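Local coordinates for protein succinylglutamate desuccinylase (Chromobacterium violaceum, PDB 1YW4) that probably hydrolyses N-succinylglutamate to succinate and glutamate, using one zinc ion per subunit, in the last step of arginine degradation by the AST pathway, at residues 130-135 with 200-205; 259-264 with 304-309; 9-14 with 89-94; 140-145 with 174-179. All blocks are in the same frame, centred on the assembly; numbering follows the deposited sequence.

Contact 1. Residues 130-135 with 200-205; sequences TLAAEF and YFTSQY
A132 turns its methyl group toward helix 198-205 and meets the methyl branch of T202, with A132 CB 4.2 Å from T202 CG2. The alpha carbons of these two residues, 7.3 Å apart, are the nearest pair between the two segments, an approach the small A132 probably permits. The T202 torsion sorts the two branches: with chi1 at 55°, CG2 lies anti to the carbonyl carbon and is the branch presented to A132, while OG1 stays with its own helix and makes weak hydrogen bonds to the carbonyl oxygens of F198 and S199. The polar branch is thus served locally. The ring of F201 approaches the same alanine more loosely, its CE2 lying 4.5 Å from A132 CB.

One residue on, A133 also directs its CB across, here to the tyrosine that lies farther along the partner helix. Y205 CE1 is 3.9 Å from A133 CB, and the methyl sits at the edge of the ring, near its plane, not over a face. Having CG anti to the backbone N (chi1 -166°) swings the Y205 ring out to this position. No hydrogen bond crosses between the two segments, and the contact is a small apolar one.

T202 is about 11 Å, side chain to side chain, from the zinc ligand H149. Beneath the contact run the strands of the catalytic domain: T202 rests on A210 of strand 209-215, and through A132 and T202 both helices, 120-137 and 198-205, pack on L50 of strand 48-53.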
# COMPACT_ATOMS: atom_id res chain seq x y z
N THR A 130 24.90 9.45 21.49
CA THR A 130 26.11 8.74 21.91
C THR A 130 25.83 7.78 23.07
O THR A 130 26.22 6.62 23.02
CB THR A 130 27.19 9.75 22.32
OG1 THR A 130 27.48 10.60 21.20
CG2 THR A 130 28.46 9.04 22.76
N LEU A 131 25.15 8.26 24.11
CA LEU A 131 24.81 7.43 25.25
C LEU A 131 23.99 6.21 24.82
O LEU A 131 24.26 5.10 25.24
CB LEU A 131 24.04 8.24 26.30
CG LEU A 131 24.88 9.06 27.29
CD1 LEU A 131 25.91 9.89 26.56
CD2 LEU A 131 23.96 9.98 28.12
N ALA A 132 22.98 6.43 23.98
CA ALA A 132 22.15 5.34 23.49
C ALA A 132 23.00 4.37 22.69
O ALA A 132 22.86 3.16 22.85
CB ALA A 132 21.01 5.88 22.61
N ALA A 133 23.88 4.89 21.83
CA ALA A 133 24.73 4.02 21.03
C ALA A 133 25.61 3.14 21.92
O ALA A 133 25.72 1.94 21.69
CB ALA A 133 25.60 4.85 20.09
N GLU A 134 26.23 3.73 22.94
CA GLU A 134 27.10 2.97 23.83
C GLU A 134 26.30 1.97 24.65
O GLU A 134 26.76 0.86 24.94
CB GLU A 134 27.88 3.91 24.75
CG GLU A 134 28.72 4.93 24.00
CD GLU A 134 29.49 5.87 24.93
OE1 GLU A 134 29.01 6.12 26.06
OE2 GLU A 134 30.56 6.37 24.52
N PHE A 135 25.08 2.35 25.02
CA PHE A 135 24.21 1.47 25.78
C PHE A 135 23.84 0.23 24.99
O PHE A 135 23.94 -0.90 25.49
CB PHE A 135 22.92 2.20 26.16
CG PHE A 135 21.94 1.33 26.90
CD1 PHE A 135 22.20 0.91 28.19
CD2 PHE A 135 20.72 0.99 26.31
CE1 PHE A 135 21.27 0.16 28.90
CE2 PHE A 135 19.78 0.24 27.01
CZ PHE A 135 20.05 -0.18 28.31
N TYR A 200 14.14 6.84 15.15
CA TYR A 200 14.75 6.47 13.88
C TYR A 200 16.25 6.24 14.14
O TYR A 200 16.81 5.23 13.70
CB TYR A 200 14.60 7.59 12.85
CG TYR A 200 15.31 7.27 11.56
CD1 TYR A 200 14.87 6.24 10.74
CD2 TYR A 200 16.47 7.96 11.19
CE1 TYR A 200 15.56 5.88 9.60
CE2 TYR A 200 17.17 7.62 10.04
CZ TYR A 200 16.71 6.58 9.25
OH TYR A 200 17.39 6.22 8.12
N PHE A 201 16.87 7.16 14.87
CA PHE A 201 18.30 7.05 15.18
C PHE A 201 18.65 5.71 15.82
O PHE A 201 19.58 5.03 15.36
CB PHE A 201 18.75 8.18 16.13
CG PHE A 201 20.16 8.00 16.64
CD1 PHE A 201 21.25 8.23 15.79
CD2 PHE A 201 20.40 7.52 17.92
CE1 PHE A 201 22.56 7.98 16.22
CE2 PHE A 201 21.70 7.26 18.36
CZ PHE A 201 22.78 7.49 17.51
N THR A 202 17.93 5.32 16.86
CA THR A 202 18.24 4.05 17.52
C THR A 202 17.94 2.85 16.63
O THR A 202 18.71 1.88 16.59
CB THR A 202 17.50 3.91 18.88
OG1 THR A 202 16.09 4.07 18.70
CG2 THR A 202 18.00 4.97 19.87
N SER A 203 16.84 2.92 15.90
CA SER A 203 16.48 1.82 15.01
C SER A 203 17.54 1.62 13.92
O SER A 203 17.93 0.49 13.64
CB SER A 203 15.12 2.08 14.36
OG SER A 203 14.83 1.09 13.39
N GLN A 204 17.99 2.71 13.31
CA GLN A 204 18.96 2.62 12.23
C GLN A 204 20.43 2.54 12.67
O GLN A 204 21.15 1.63 12.26
CB GLN A 204 18.80 3.82 11.30
CG GLN A 204 19.43 3.64 9.92
CD GLN A 204 18.95 2.38 9.22
OE1 GLN A 204 17.75 2.09 9.18
NE2 GLN A 204 19.88 1.63 8.65
N TYR A 205 20.86 3.48 13.50
CA TYR A 205 22.23 3.53 13.97
C TYR A 205 22.55 2.43 14.97
O TYR A 205 23.61 1.82 14.90
CB TYR A 205 22.51 4.89 14.60
CG TYR A 205 23.98 5.18 14.83
CD1 TYR A 205 24.60 4.86 16.04
CD2 TYR A 205 24.74 5.81 13.85
CE1 TYR A 205 25.95 5.17 16.26
CE2 TYR A 205 26.08 6.11 14.05
CZ TYR A 205 26.68 5.79 15.26
OH TYR A 205 28.00 6.13 15.47

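Contact 2. Residues 259-264 with 304-309; sequences RAKYDL and GEERIL
L264 and I308 bring two strands of the barrel-sandwich hybrid domain together without a backbone bond between them. Strand 320-328 lies between strands 257-265 and 307-309 in the sheet order, so the two segments meet through side chains past the intervening strand; even the nearest alpha carbons, those of K261 and E306, are 8.2 Å apart. K261 and Y262 both face V324 of that middle strand, a classic beta bulge.

The apolar part is one methyl pair: L264 CD1 and I308 CD1 lie 3.6 Å apart, their side chains crossing at about a right angle. In I308, CG1 lies anti to the backbone N (chi1 -168°) and a turn at chi2 (58°) brings CD1 against the leucine, which also touches I291.

The polar part is looser. K261 stretches out fully, yet its NZ comes closest to E306 at the methylene CG, 4.1 Å away, and remains 4.8 Å from OE2, beyond a salt bridge and probably attracting it only weakly. The carboxylate is occupied closer to home, by weak hydrogen bonds from G303 N to OE1 and between OE2 and T302 OG1. A further weak bond joins E305 N to E306 OE1 over 3.1 Å, bent to 121° at the hydrogen.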
# COMPACT_ATOMS: atom_id res chain seq x y z
N ARG A 259 0.68 4.43 6.19
CA ARG A 259 1.91 4.98 5.66
C ARG A 259 1.53 6.28 4.96
O ARG A 259 0.37 6.47 4.56
CB ARG A 259 2.56 4.01 4.66
CG ARG A 259 1.78 3.85 3.36
CD ARG A 259 2.45 2.86 2.43
NE ARG A 259 1.80 2.84 1.12
CZ ARG A 259 2.06 1.95 0.17
NH1 ARG A 259 2.97 1.01 0.37
NH2 ARG A 259 1.42 2.01 -0.99
N ALA A 260 2.49 7.17 4.83
CA ALA A 260 2.24 8.44 4.17
C ALA A 260 1.94 8.17 2.70
O ALA A 260 2.59 7.33 2.07
CB ALA A 260 3.45 9.35 4.30
N LYS A 261 0.96 8.88 2.15
CA LYS A 261 0.61 8.73 0.75
C LYS A 261 1.23 9.90 -0.00
O LYS A 261 1.89 9.72 -1.02
CB LYS A 261 -0.91 8.74 0.57
CG LYS A 261 -1.39 8.52 -0.85
CD LYS A 261 -2.91 8.52 -0.93
CE LYS A 261 -3.41 8.43 -2.37
NZ LYS A 261 -4.90 8.49 -2.46
N TYR A 262 1.03 11.11 0.52
CA TYR A 262 1.57 12.33 -0.06
C TYR A 262 1.41 13.49 0.92
O TYR A 262 0.54 13.46 1.79
CB TYR A 262 0.87 12.68 -1.38
CG TYR A 262 -0.60 13.00 -1.25
CD1 TYR A 262 -1.56 11.99 -1.27
CD2 TYR A 262 -1.04 14.32 -1.11
CE1 TYR A 262 -2.92 12.28 -1.16
CE2 TYR A 262 -2.40 14.63 -1.00
CZ TYR A 262 -3.33 13.59 -1.02
OH TYR A 262 -4.68 13.87 -0.92
N ASP A 263 2.25 14.52 0.78
CA ASP A 263 2.18 15.67 1.66
C ASP A 263 1.37 16.80 1.02
O ASP A 263 1.33 16.94 -0.20
CB ASP A 263 3.58 16.20 1.99
CG ASP A 263 4.48 15.15 2.59
OD1 ASP A 263 4.00 14.35 3.41
OD2 ASP A 263 5.67 15.13 2.23
N LEU A 264 0.72 17.59 1.87
CA LEU A 264 -0.09 18.71 1.40
C LEU A 264 0.82 19.93 1.28
O LEU A 264 0.90 20.73 2.21
CB LEU A 264 -1.21 19.01 2.39
CG LEU A 264 -2.29 17.94 2.53
CD1 LEU A 264 -3.20 18.27 3.70
CD2 LEU A 264 -3.09 17.85 1.23
N GLY A 304 -12.02 7.14 0.27
CA GLY A 304 -12.59 6.97 1.59
C GLY A 304 -11.70 6.16 2.51
O GLY A 304 -12.14 5.70 3.57
N GLU A 305 -10.45 5.97 2.11
CA GLU A 305 -9.49 5.22 2.91
C GLU A 305 -8.42 6.11 3.52
O GLU A 305 -7.80 5.75 4.53
CB GLU A 305 -8.83 4.14 2.05
CG GLU A 305 -9.71 2.94 1.73
CD GLU A 305 -9.96 2.06 2.95
OE1 GLU A 305 -10.56 2.55 3.93
OE2 GLU A 305 -9.53 0.89 2.92
N GLU A 306 -8.19 7.27 2.92
CA GLU A 306 -7.17 8.18 3.41
C GLU A 306 -7.57 8.91 4.70
O GLU A 306 -8.75 9.04 5.01
CB GLU A 306 -6.80 9.21 2.33
CG GLU A 306 -7.21 8.82 0.92
CD GLU A 306 -8.59 9.36 0.56
OE1 GLU A 306 -9.61 8.79 1.03
OE2 GLU A 306 -8.64 10.37 -0.17
N ARG A 307 -6.58 9.36 5.45
CA ARG A 307 -6.81 10.08 6.69
C ARG A 307 -5.78 11.20 6.78
O ARG A 307 -4.69 11.10 6.22
CB ARG A 307 -6.66 9.14 7.90
CG ARG A 307 -7.60 7.94 7.90
CD ARG A 307 -7.22 6.95 8.99
NE ARG A 307 -8.17 5.84 9.08
CZ ARG A 307 -9.30 5.87 9.79
NH1 ARG A 307 -9.63 6.96 10.47
NH2 ARG A 307 -10.10 4.81 9.80
N ILE A 308 -6.13 12.27 7.48
CA ILE A 308 -5.23 13.40 7.63
C ILE A 308 -4.39 13.17 8.89
O ILE A 308 -4.88 12.64 9.89
CB ILE A 308 -6.04 14.73 7.74
CG1 ILE A 308 -5.12 15.95 7.59
CG2 ILE A 308 -6.75 14.77 9.07
CD1 ILE A 308 -4.34 15.98 6.28
N LEU A 309 -3.12 13.56 8.84
CA LEU A 309 -2.26 13.38 10.00
C LEU A 309 -1.36 14.60 10.17
O LEU A 309 -0.81 15.11 9.20
CB LEU A 309 -1.42 12.11 9.82
CG LEU A 309 -0.51 11.72 10.99
CD1 LEU A 309 -1.34 11.51 12.25
CD2 LEU A 309 0.24 10.43 10.63

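Contact 3. Residues 9-14 with 89-94; sequences QHALSS and ANLDAI
L12 and L91 supply most of the buried surface here, where the N-terminal helix 7-12 meets the first turn of helix 91-96. One methyl of L12 does its work: CD2 lies 3.9 Å from the carbonyl oxygen of L91 and 4.2 Å from L91 CD2. The same methyl reaches I94 CG2 at 4.1 Å, the two side chains crossing at about a right angle, so that it rests against both L91 and the residue one turn further on. With CD1 continuing the L12 chain (chi2 178°), CD2 is the side branch, and this is the methyl that meets L91 and I94.

L91 answers with its own CD2, which is 4.0 Å from A11 CB. A11 directs its CB toward L91 and lets the leucine methyl settle close to the helix backbone. On its other contacts L91 touches P34 and R124, the latter on helix 120-137.

The polar groups find partners within their own segment or outside the contact. N90 is the N-cap of helix 91-96: its OD1 accepts from A93 N at 3.3 Å, the donor standing well above the carbonyl plane, while ND2 is hydrogen-bonded to E121. On the facing segment Q9 NE2 donates to S13 OG almost straight, at 174°, with the hydroxyl oxygen in the amide plane.

The zinc ligands H56 and E59 lie about 8 Å from I94, side chain to side chain. No hydrogen bond crosses, and apart from leucine methyls near backbone carbonyl oxygens the side chains meet carbon to carbon, so the two helices are probably held together here mainly by apolar packing.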
# COMPACT_ATOMS: atom_id res chain seq x y z
N GLN A 9 13.11 14.44 39.85
CA GLN A 9 13.45 15.63 40.61
C GLN A 9 14.96 15.76 40.80
O GLN A 9 15.51 16.86 40.80
CB GLN A 9 12.76 15.62 41.97
CG GLN A 9 12.61 17.01 42.55
CD GLN A 9 11.89 17.93 41.58
OE1 GLN A 9 10.75 17.68 41.20
NE2 GLN A 9 12.56 19.00 41.18
N HIS A 10 15.64 14.63 40.97
CA HIS A 10 17.08 14.65 41.13
C HIS A 10 17.69 15.25 39.87
O HIS A 10 18.57 16.10 39.94
CB HIS A 10 17.63 13.24 41.34
CG HIS A 10 19.12 13.19 41.43
ND1 HIS A 10 19.82 13.56 42.56
CD2 HIS A 10 20.05 12.84 40.51
CE1 HIS A 10 21.11 13.45 42.33
NE2 HIS A 10 21.28 13.01 41.09
N ALA A 11 17.20 14.78 38.72
CA ALA A 11 17.66 15.24 37.41
C ALA A 11 17.40 16.73 37.20
O ALA A 11 18.24 17.45 36.67
CB ALA A 11 16.97 14.43 36.31
N LEU A 12 16.22 17.18 37.62
CA LEU A 12 15.87 18.59 37.47
C LEU A 12 16.63 19.46 38.47
O LEU A 12 17.15 20.51 38.10
CB LEU A 12 14.37 18.80 37.68
CG LEU A 12 13.44 18.33 36.56
CD1 LEU A 12 12.00 18.58 36.97
CD2 LEU A 12 13.77 19.08 35.27
N SER A 13 16.70 19.01 39.72
CA SER A 13 17.39 19.77 40.76
C SER A 13 18.89 19.57 40.71
O SER A 13 19.63 20.12 41.52
CB SER A 13 16.86 19.37 42.14
OG SER A 13 15.51 19.77 42.30
N SER A 14 19.33 18.76 39.75
CA SER A 14 20.74 18.46 39.53
C SER A 14 21.53 18.43 40.83
O SER A 14 22.53 19.14 40.98
CB SER A 14 21.35 19.50 38.59
OG SER A 14 20.61 19.60 37.38
N ALA A 89 14.91 13.40 28.46
CA ALA A 89 15.54 14.05 27.31
C ALA A 89 15.83 15.54 27.28
O ALA A 89 16.99 15.94 27.26
CB ALA A 89 14.82 13.64 26.04
N ASN A 90 14.79 16.35 27.24
CA ASN A 90 15.00 17.79 27.18
C ASN A 90 14.77 18.37 28.56
O ASN A 90 13.69 18.86 28.86
CB ASN A 90 14.03 18.41 26.17
CG ASN A 90 14.48 19.78 25.71
OD1 ASN A 90 15.17 20.49 26.44
ND2 ASN A 90 14.10 20.16 24.49
N LEU A 91 15.80 18.33 29.41
CA LEU A 91 15.69 18.83 30.78
C LEU A 91 15.23 20.27 30.93
O LEU A 91 14.33 20.56 31.73
CB LEU A 91 17.01 18.65 31.52
CG LEU A 91 17.38 17.23 31.95
CD1 LEU A 91 18.83 17.22 32.45
CD2 LEU A 91 16.43 16.75 33.05
N ASP A 92 15.85 21.17 30.17
CA ASP A 92 15.49 22.58 30.23
C ASP A 92 14.03 22.78 29.87
O ASP A 92 13.31 23.53 30.54
CB ASP A 92 16.38 23.38 29.28
CG ASP A 92 17.80 23.52 29.81
OD1 ASP A 92 18.04 24.45 30.61
OD2 ASP A 92 18.66 22.69 29.44
N ALA A 93 13.58 22.11 28.81
CA ALA A 93 12.19 22.22 28.38
C ALA A 93 11.26 21.65 29.44
O ALA A 93 10.18 22.18 29.69
CB ALA A 93 11.99 21.49 27.04
N ILE A 94 11.67 20.55 30.07
CA ILE A 94 10.83 19.96 31.12
C ILE A 94 10.72 20.94 32.28
O ILE A 94 9.63 21.24 32.75
CB ILE A 94 11.42 18.62 31.61
CG1 ILE A 94 11.36 17.58 30.47
CG2 ILE A 94 10.64 18.11 32.84
CD1 ILE A 94 12.03 16.24 30.79

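Contact 4. Residues 140-145 with 174-179; sequences RARKLH and REQLAW
The amide of Q176 is gripped at its oxygen by Y146, whose OH is hydrogen-bonded to OE1, and this leaves NE2 facing R142 and L144. The contact joins the start of strand 143-151, in the catalytic domain of the zinc-exopeptidase type, to helix 174-181 packed on the sheet; further along, the same strand carries the zinc ligand H149.

L144 gives the tightest approach, its CD2 lying 3.7 Å from Q176 NE2 and 3.8 Å from CD, so a methyl group lies against the amide. A bend at chi2 (-65°) folds the glutamine round to receive it. Next to it, R142 NH1 is 4.0 Å from Q176 NE2; both nitrogens are donors, and the guanidinium and amide planes stand 70° apart, so this is packing without a bond. The strongest polar partner of R142 is D47, in a salt bridge with NE. E175 OE1 approaches the edge of the guanidinium, near its plane, but at 4.4 Å from NH1 the opposite charges are too far apart for a salt bridge and probably attract only mildly.

L239 of helix 230-241 touches both R142 and L144, while W179 stacks on Y146 and so backs the tyrosine that holds Q176. Within residues 140-145, L144 CD1 lies over the centre of the R142 guanidinium, 3.9 Å above its plane.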
# COMPACT_ATOMS: atom_id res chain seq x y z
N ARG A 140 23.39 -7.82 24.52
CA ARG A 140 23.62 -9.15 23.98
C ARG A 140 22.31 -9.85 23.67
O ARG A 140 22.28 -10.85 22.95
CB ARG A 140 24.46 -9.97 24.96
CG ARG A 140 25.92 -9.52 24.99
CD ARG A 140 26.59 -9.82 23.66
NE ARG A 140 27.45 -8.73 23.19
CZ ARG A 140 28.53 -8.30 23.84
NH1 ARG A 140 29.25 -7.31 23.33
NH2 ARG A 140 28.88 -8.85 25.00
N ALA A 141 21.23 -9.32 24.22
CA ALA A 141 19.91 -9.87 24.00
C ALA A 141 19.11 -8.88 23.16
O ALA A 141 19.65 -8.28 22.23
CB ALA A 141 19.21 -10.12 25.33
N ARG A 142 17.84 -8.69 23.49
CA ARG A 142 17.01 -7.77 22.73
C ARG A 142 17.37 -6.30 22.99
O ARG A 142 17.82 -5.95 24.08
CB ARG A 142 15.54 -8.00 23.06
CG ARG A 142 15.01 -9.38 22.71
CD ARG A 142 13.50 -9.45 22.89
NE ARG A 142 13.10 -9.20 24.27
CZ ARG A 142 11.85 -8.95 24.65
NH1 ARG A 142 10.87 -8.91 23.76
NH2 ARG A 142 11.57 -8.73 25.93
N LYS A 143 17.19 -5.47 21.98
CA LYS A 143 17.45 -4.03 22.07
C LYS A 143 16.12 -3.31 21.81
O LYS A 143 15.65 -3.25 20.67
CB LYS A 143 18.51 -3.62 21.05
CG LYS A 143 19.90 -4.16 21.37
CD LYS A 143 20.93 -3.79 20.32
CE LYS A 143 20.61 -4.44 18.99
NZ LYS A 143 20.59 -5.92 19.10
N LEU A 144 15.52 -2.78 22.87
CA LEU A 144 14.23 -2.12 22.78
C LEU A 144 14.24 -0.66 23.22
O LEU A 144 14.74 -0.33 24.29
CB LEU A 144 13.21 -2.89 23.63
CG LEU A 144 13.06 -4.39 23.35
CD1 LEU A 144 12.18 -5.03 24.42
CD2 LEU A 144 12.46 -4.60 21.97
N HIS A 145 13.65 0.19 22.38
CA HIS A 145 13.58 1.62 22.65
C HIS A 145 12.17 2.17 22.45
O HIS A 145 11.62 2.09 21.35
CB HIS A 145 14.55 2.37 21.74
CG HIS A 145 14.47 3.86 21.87
ND1 HIS A 145 14.01 4.48 23.02
CD2 HIS A 145 14.82 4.85 21.02
CE1 HIS A 145 14.09 5.79 22.86
NE2 HIS A 145 14.58 6.04 21.66
N ARG A 174 6.60 -8.15 13.75
CA ARG A 174 5.24 -8.23 14.26
C ARG A 174 5.15 -8.68 15.71
O ARG A 174 4.10 -8.56 16.33
CB ARG A 174 4.41 -9.14 13.35
CG ARG A 174 5.10 -10.42 12.93
CD ARG A 174 4.40 -10.99 11.72
NE ARG A 174 2.99 -11.24 11.98
CZ ARG A 174 2.03 -11.18 11.06
NH1 ARG A 174 2.34 -10.86 9.81
NH2 ARG A 174 0.77 -11.44 11.39
N GLU A 175 6.25 -9.19 16.24
CA GLU A 175 6.28 -9.62 17.63
C GLU A 175 6.12 -8.37 18.50
O GLU A 175 5.45 -8.39 19.54
CB GLU A 175 7.61 -10.32 17.93
CG GLU A 175 7.53 -11.38 19.02
CD GLU A 175 7.01 -10.84 20.32
OE1 GLU A 175 7.68 -9.96 20.91
OE2 GLU A 175 5.93 -11.28 20.76
N GLN A 176 6.73 -7.27 18.06
CA GLN A 176 6.63 -6.01 18.79
C GLN A 176 5.28 -5.35 18.54
O GLN A 176 4.72 -4.70 19.43
CB GLN A 176 7.76 -5.06 18.38
CG GLN A 176 9.07 -5.34 19.12
CD GLN A 176 8.95 -5.07 20.61
OE1 GLN A 176 8.69 -3.94 21.03
NE2 GLN A 176 9.13 -6.11 21.41
N LEU A 177 4.75 -5.52 17.34
CA LEU A 177 3.45 -4.96 17.01
C LEU A 177 2.43 -5.60 17.93
O LEU A 177 1.45 -4.97 18.34
CB LEU A 177 3.09 -5.25 15.55
CG LEU A 177 3.85 -4.41 14.52
CD1 LEU A 177 3.48 -4.85 13.10
CD2 LEU A 177 3.51 -2.95 14.72
N ALA A 178 2.66 -6.87 18.26
CA ALA A 178 1.76 -7.60 19.14
C ALA A 178 1.81 -6.99 20.54
O ALA A 178 0.77 -6.68 21.13
CB ALA A 178 2.16 -9.06 19.19
N TRP A 179 3.02 -6.81 21.06
CA TRP A 179 3.22 -6.23 22.39
C TRP A 179 2.56 -4.85 22.46
O TRP A 179 1.96 -4.49 23.47
CB TRP A 179 4.70 -6.08 22.69
CG TRP A 179 4.99 -5.65 24.09
CD1 TRP A 179 5.05 -6.45 25.19
CD2 TRP A 179 5.29 -4.33 24.54
NE1 TRP A 179 5.38 -5.71 26.30
CE2 TRP A 179 5.54 -4.40 25.93
CE3 TRP A 179 5.39 -3.08 23.90
CZ2 TRP A 179 5.88 -3.28 26.69
CZ3 TRP A 179 5.72 -1.96 24.66
CH2 TRP A 179 5.96 -2.07 26.05

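Contacts 1 and 4 pack helices with strands of the catalytic domain, and contact 3 joins two helices at another part of the chain; contact 2 belongs to the barrel-sandwich hybrid domain, its centre 27 to 36 Å from theirs. Along the chain contact 3 closes first; contact 4 is nested inside the loop closed by contact 1, and contact 2 follows. Contacts 1 and 4, centred 15 Å apart, come together at T202 and H145, whose short approach is doubtful in detail; strand 143-151 follows helix 120-137. Contacts 1 and 3, 21 Å apart, lie nearer the zinc ligands, contact 4 farther away. Beside contact 2, R259 forms a salt bridge with E326 of the second subunit.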